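Local coordinates for guanine nucleotide exchange factor SRM1 (Saccharomyces cerevisiae, PDB 3OF7), which promotes the exchange of GDP for GTP on the small GTPases GSP1 and GSP2 and binds chromatin, at residues A[171-185]-A[225-237]. Residues are numbered along the deposited sequence; the frame is centred on the assembly and turned at random.
Sequences AWGTFRCNEGILGFY and VFAWGNGQQNQLG
Gly229 lays its CA over the centre of the Phe175 ring, 3.6 Å from the ring centroid to CA, a CH-pi contact that suits glycine, since a CB here would probably clash with Phe175 CD2 and with the carbonyl O of the residue before. The same ring turns its edge, led by CE1, to one face of the Trp228 indole, a T-shaped pair with planes at 70°. Trp228 swings its indole away from its own backbone N (chi1 179°), which carries the six-membered edge to the face of Phe184 and sets CH2 3.7 Å from Ala171 CB, a methyl small enough to sit beside the indole. Trp228 NE1 gives a weak, bent hydrogen bond to Phe184 O (3.1 Å). A leucine in place of Trp228 would probably open a gap between Phe175 and Phe184 and leave Phe184 O without this donor.

Between the turn at Asn178-Glu179 and the one from Gly231 to Asn234 the chemistry is polar. Gln232 suits its place because one amide both accepts and donates: OE1 takes Asn178 N on an in-plane lone pair, nearly straight at 171°, and also Asn230 ND2, while NE2 reaches the syn lone pair of Glu179 OE2 at 2.8 Å. Asn230 OD1 is held by Arg245. Neighbouring propeller blades, built on strands 169-177 and 225-229, are thus joined by an aromatic interior and hydrogen bonds centred on the Gln232 amide, which probably fix it against flipping.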
loop_
_atom_site.group_PDB
_atom_site.type_symbol
_atom_site.label_atom_id
_atom_site.label_comp_id
_atom_site.label_asym_id
_atom_site.label_seq_id
_atom_site.Cartn_x
_atom_site.Cartn_y
_atom_site.Cartn_z
ATOM N N ALA A 171 -13.685 -9.487 -5.690
ATOM C CA ALA A 171 -13.037 -8.381 -6.387
ATOM C C ALA A 171 -14.069 -7.532 -7.109
ATOM O O ALA A 171 -15.160 -8.016 -7.443
ATOM C CB ALA A 171 -11.986 -8.901 -7.351
ATOM N N TRP A 172 -13.735 -6.254 -7.303
ATOM C CA TRP A 172 -14.588 -5.309 -8.033
ATOM C C TRP A 172 -13.787 -4.108 -8.553
ATOM O O TRP A 172 -12.630 -3.904 -8.165
ATOM C CB TRP A 172 -15.811 -4.866 -7.197
ATOM C CG TRP A 172 -15.534 -4.189 -5.858
ATOM C CD1 TRP A 172 -15.627 -2.850 -5.588
ATOM C CD2 TRP A 172 -15.164 -4.820 -4.618
ATOM N NE1 TRP A 172 -15.327 -2.603 -4.264
ATOM C CE2 TRP A 172 -15.038 -3.795 -3.647
ATOM C CE3 TRP A 172 -14.918 -6.149 -4.233
ATOM C CZ2 TRP A 172 -14.679 -4.057 -2.319
ATOM C CZ3 TRP A 172 -14.551 -6.412 -2.906
ATOM C CH2 TRP A 172 -14.436 -5.364 -1.967
ATOM N N GLY A 173 -14.400 -3.337 -9.446
ATOM C CA GLY A 173 -13.736 -2.196 -10.085
ATOM C C GLY A 173 -13.238 -2.597 -11.462
ATOM O O GLY A 173 -13.947 -3.302 -12.201
ATOM N N THR A 174 -12.027 -2.161 -11.812
ATOM C CA THR A 174 -11.435 -2.478 -13.117
ATOM C C THR A 174 -9.927 -2.269 -13.087
ATOM O O THR A 174 -9.394 -1.746 -12.101
ATOM C CB THR A 174 -12.065 -1.630 -14.265
ATOM O OG1 THR A 174 -11.757 -2.227 -15.533
ATOM C CG2 THR A 174 -11.537 -0.184 -14.255
ATOM N N PHE A 175 -9.240 -2.693 -14.144
ATOM C CA PHE A 175 -7.846 -2.313 -14.352
ATOM C C PHE A 175 -7.736 -1.366 -15.533
ATOM O O PHE A 175 -8.262 -1.636 -16.624
ATOM C CB PHE A 175 -6.947 -3.532 -14.597
ATOM C CG PHE A 175 -7.058 -4.590 -13.541
ATOM C CD1 PHE A 175 -7.794 -5.748 -13.775
ATOM C CD2 PHE A 175 -6.434 -4.428 -12.309
ATOM C CE1 PHE A 175 -7.904 -6.747 -12.785
ATOM C CE2 PHE A 175 -6.535 -5.418 -11.316
ATOM C CZ PHE A 175 -7.279 -6.581 -11.561
ATOM N N ARG A 176 -7.047 -0.252 -15.306
ATOM C CA ARG A 176 -6.659 0.626 -16.389
ATOM C C ARG A 176 -5.284 0.249 -16.929
ATOM O O ARG A 176 -4.590 -0.610 -16.387
ATOM C CB ARG A 176 -6.671 2.089 -15.933
ATOM C CG ARG A 176 -8.062 2.678 -15.769
ATOM C CD ARG A 176 -7.969 4.147 -15.376
ATOM N NE ARG A 176 -9.274 4.700 -15.030
ATOM C CZ ARG A 176 -10.124 5.235 -15.902
ATOM N NH1 ARG A 176 -9.814 5.305 -17.193
ATOM N NH2 ARG A 176 -11.291 5.701 -15.477
ATOM N N CYS A 177 -4.916 0.893 -18.027
ATOM C CA CYS A 177 -3.605 0.771 -18.625
ATOM C C CYS A 177 -3.210 2.171 -19.106
ATOM O O CYS A 177 -3.943 3.140 -18.882
ATOM C CB CYS A 177 -3.660 -0.216 -19.790
ATOM S SG CYS A 177 -4.866 0.245 -21.038
ATOM N N ASN A 178 -2.066 2.277 -19.778
ATOM C CA ASN A 178 -1.523 3.579 -20.190
ATOM C C ASN A 178 -2.524 4.488 -20.915
ATOM O O ASN A 178 -2.468 5.715 -20.774
ATOM C CB ASN A 178 -0.265 3.392 -21.060
ATOM C CG ASN A 178 0.880 2.718 -20.311
ATOM O OD1 ASN A 178 0.866 2.611 -19.085
ATOM N ND2 ASN A 178 1.883 2.255 -21.058
ATOM N N GLU A 179 -3.446 3.884 -21.665
ATOM C CA GLU A 179 -4.300 4.627 -22.603
ATOM C C GLU A 179 -5.800 4.633 -22.283
ATOM O O GLU A 179 -6.564 5.386 -22.902
ATOM C CB GLU A 179 -4.059 4.166 -24.055
ATOM C CG GLU A 179 -3.966 2.653 -24.261
ATOM C CD GLU A 179 -2.559 2.104 -24.054
ATOM O OE1 GLU A 179 -1.624 2.546 -24.759
ATOM O OE2 GLU A 179 -2.389 1.222 -23.185
ATOM N N GLY A 180 -6.226 3.818 -21.323
ATOM C CA GLY A 180 -7.621 3.829 -20.897
ATOM C C GLY A 180 -7.951 2.643 -20.019
ATOM O O GLY A 180 -7.103 2.161 -19.268
ATOM N N ILE A 181 -9.189 2.172 -20.117
ATOM C CA ILE A 181 -9.622 0.987 -19.371
ATOM C C ILE A 181 -9.184 -0.274 -20.116
ATOM O O ILE A 181 -9.466 -0.426 -21.313
ATOM C CB ILE A 181 -11.159 1.011 -19.118
ATOM C CG1 ILE A 181 -11.513 2.202 -18.214
ATOM C CG2 ILE A 181 -11.660 -0.321 -18.497
ATOM C CD1 ILE A 181 -12.969 2.641 -18.266
ATOM N N LEU A 182 -8.459 -1.153 -19.422
ATOM C CA LEU A 182 -8.142 -2.476 -19.962
ATOM C C LEU A 182 -9.378 -3.357 -19.789
ATOM O O LEU A 182 -9.950 -3.834 -20.774
ATOM C CB LEU A 182 -6.913 -3.104 -19.288
ATOM C CG LEU A 182 -6.455 -4.500 -19.744
ATOM C CD1 LEU A 182 -6.345 -4.581 -21.278
ATOM C CD2 LEU A 182 -5.132 -4.911 -19.093
ATOM N N GLY A 183 -9.805 -3.528 -18.537
ATOM C CA GLY A 183 -10.966 -4.363 -18.215
ATOM C C GLY A 183 -10.810 -4.987 -16.842
ATOM O O GLY A 183 -9.846 -4.700 -16.117
ATOM N N PHE A 184 -11.744 -5.856 -16.488
ATOM C CA PHE A 184 -11.740 -6.461 -15.163
ATOM C C PHE A 184 -11.418 -7.953 -15.232
ATOM O O PHE A 184 -10.429 -8.406 -14.648
ATOM C CB PHE A 184 -13.076 -6.192 -14.460
ATOM C CG PHE A 184 -13.215 -6.867 -13.114
ATOM C CD1 PHE A 184 -12.559 -6.362 -11.991
ATOM C CD2 PHE A 184 -14.032 -7.995 -12.969
ATOM C CE1 PHE A 184 -12.698 -6.982 -10.735
ATOM C CE2 PHE A 184 -14.177 -8.621 -11.729
ATOM C CZ PHE A 184 -13.511 -8.114 -10.606
ATOM N N TYR A 185 -12.245 -8.719 -15.942
ATOM C CA TYR A 185 -12.017 -10.166 -16.027
ATOM C C TYR A 185 -12.118 -10.674 -17.468
ATOM O O TYR A 185 -13.170 -10.576 -18.089
ATOM C CB TYR A 185 -12.992 -10.918 -15.118
ATOM C CG TYR A 185 -12.584 -12.347 -14.833
ATOM C CD1 TYR A 185 -13.118 -13.401 -15.580
ATOM C CD2 TYR A 185 -11.674 -12.649 -13.819
ATOM C CE1 TYR A 185 -12.754 -14.717 -15.330
ATOM C CE2 TYR A 185 -11.307 -13.974 -13.552
ATOM C CZ TYR A 185 -11.857 -15.002 -14.319
ATOM O OH TYR A 185 -11.512 -16.313 -14.084
ATOM N N VAL A 225 2.883 -17.548 -6.408
ATOM C CA VAL A 225 2.409 -16.173 -6.639
ATOM C C VAL A 225 1.608 -16.096 -7.930
ATOM O O VAL A 225 1.990 -16.679 -8.947
ATOM C CB VAL A 225 3.576 -15.163 -6.715
ATOM C CG1 VAL A 225 3.055 -13.712 -6.790
ATOM C CG2 VAL A 225 4.511 -15.328 -5.529
ATOM N N PHE A 226 0.494 -15.375 -7.877
ATOM C CA PHE A 226 -0.363 -15.154 -9.028
ATOM C C PHE A 226 -0.471 -13.666 -9.268
ATOM O O PHE A 226 -0.452 -12.880 -8.316
ATOM C CB PHE A 226 -1.758 -15.721 -8.769
ATOM C CG PHE A 226 -1.752 -17.184 -8.449
ATOM C CD1 PHE A 226 -1.458 -17.627 -7.166
ATOM C CD2 PHE A 226 -1.991 -18.122 -9.447
ATOM C CE1 PHE A 226 -1.433 -18.992 -6.872
ATOM C CE2 PHE A 226 -1.968 -19.489 -9.163
ATOM C CZ PHE A 226 -1.692 -19.921 -7.877
ATOM N N ALA A 227 -0.594 -13.285 -10.531
ATOM C CA ALA A 227 -0.743 -11.873 -10.878
ATOM C C ALA A 227 -1.947 -11.684 -11.792
ATOM O O ALA A 227 -2.312 -12.595 -12.554
ATOM C CB ALA A 227 0.535 -11.347 -11.506
ATOM N N TRP A 228 -2.575 -10.514 -11.693
ATOM C CA TRP A 228 -3.800 -10.199 -12.419
ATOM C C TRP A 228 -3.866 -8.695 -12.692
ATOM O O TRP A 228 -3.688 -7.884 -11.774
ATOM C CB TRP A 228 -5.003 -10.654 -11.582
ATOM C CG TRP A 228 -6.401 -10.414 -12.132
ATOM C CD1 TRP A 228 -6.794 -10.354 -13.449
ATOM C CD2 TRP A 228 -7.595 -10.273 -11.354
ATOM N NE1 TRP A 228 -8.160 -10.154 -13.528
ATOM C CE2 TRP A 228 -8.673 -10.104 -12.257
ATOM C CE3 TRP A 228 -7.858 -10.256 -9.974
ATOM C CZ2 TRP A 228 -9.993 -9.920 -11.824
ATOM C CZ3 TRP A 228 -9.172 -10.082 -9.545
ATOM C CH2 TRP A 228 -10.222 -9.905 -10.466
ATOM N N GLY A 229 -4.121 -8.332 -13.949
ATOM C CA GLY A 229 -4.359 -6.935 -14.317
ATOM C C GLY A 229 -3.525 -6.488 -15.501
ATOM O O GLY A 229 -3.167 -7.303 -16.364
ATOM N N ASN A 230 -3.211 -5.194 -15.550
ATOM C CA ASN A 230 -2.347 -4.666 -16.603
ATOM C C ASN A 230 -0.942 -5.255 -16.525
ATOM O O ASN A 230 -0.453 -5.559 -15.439
ATOM C CB ASN A 230 -2.296 -3.136 -16.549
ATOM C CG ASN A 230 -1.668 -2.526 -17.804
ATOM O OD1 ASN A 230 -1.882 -3.011 -18.913
ATOM N ND2 ASN A 230 -0.891 -1.459 -17.625
ATOM N N GLY A 231 -0.301 -5.435 -17.681
ATOM C CA GLY A 231 1.002 -6.077 -17.736
ATOM C C GLY A 231 2.038 -5.365 -18.582
ATOM O O GLY A 231 3.074 -5.943 -18.909
ATOM N N GLN A 232 1.773 -4.105 -18.917
ATOM C CA GLN A 232 2.637 -3.343 -19.839
ATOM C C GLN A 232 4.046 -3.082 -19.304
ATOM O O GLN A 232 4.958 -2.771 -20.080
ATOM C CB GLN A 232 1.977 -2.017 -20.219
ATOM C CG GLN A 232 0.659 -2.171 -20.951
ATOM C CD GLN A 232 -0.050 -0.846 -21.176
ATOM O OE1 GLN A 232 -0.360 -0.113 -20.226
ATOM N NE2 GLN A 232 -0.326 -0.535 -22.443
ATOM N N GLN A 233 4.214 -3.185 -17.987
ATOM C CA GLN A 233 5.508 -2.971 -17.344
ATOM C C GLN A 233 6.128 -4.279 -16.832
ATOM O O GLN A 233 7.019 -4.253 -15.975
ATOM C CB GLN A 233 5.380 -1.963 -16.185
ATOM C CG GLN A 233 5.067 -0.521 -16.602
ATOM C CD GLN A 233 3.607 -0.303 -16.980
ATOM O OE1 GLN A 233 2.699 -0.882 -16.383
ATOM N NE2 GLN A 233 3.380 0.542 -17.970
ATOM N N ASN A 234 5.665 -5.411 -17.362
ATOM C CA ASN A 234 6.133 -6.741 -16.941
ATOM C C ASN A 234 5.788 -7.075 -15.486
ATOM O O ASN A 234 6.417 -7.941 -14.875
ATOM C CB ASN A 234 7.638 -6.915 -17.190
ATOM C CG ASN A 234 7.933 -7.789 -18.394
ATOM O OD1 ASN A 234 7.846 -9.018 -18.322
ATOM N ND2 ASN A 234 8.296 -7.163 -19.502
ATOM N N GLN A 235 4.777 -6.405 -14.938
ATOM C CA GLN A 235 4.419 -6.618 -13.530
ATOM C C GLN A 235 3.788 -7.995 -13.288
ATOM O O GLN A 235 3.776 -8.480 -12.152
ATOM C CB GLN A 235 3.527 -5.495 -12.976
ATOM C CG GLN A 235 2.235 -5.226 -13.742
ATOM C CD GLN A 235 2.424 -4.173 -14.823
ATOM O OE1 GLN A 235 3.091 -4.414 -15.834
ATOM N NE2 GLN A 235 1.836 -2.998 -14.618
ATOM N N LEU A 236 3.273 -8.616 -14.348
ATOM C CA LEU A 236 2.606 -9.916 -14.220
ATOM C C LEU A 236 3.590 -11.084 -14.244
ATOM O O LEU A 236 3.181 -12.240 -14.135
ATOM C CB LEU A 236 1.503 -10.105 -15.285
ATOM C CG LEU A 236 0.413 -9.038 -15.474
ATOM C CD1 LEU A 236 -0.459 -9.381 -16.664
ATOM C CD2 LEU A 236 -0.457 -8.800 -14.226
ATOM N N GLY A 237 4.882 -10.775 -14.371
ATOM C CA GLY A 237 5.940 -11.783 -14.399
ATOM C C GLY A 237 6.015 -12.572 -15.697
ATOM O O GLY A 237 6.690 -13.600 -15.764
#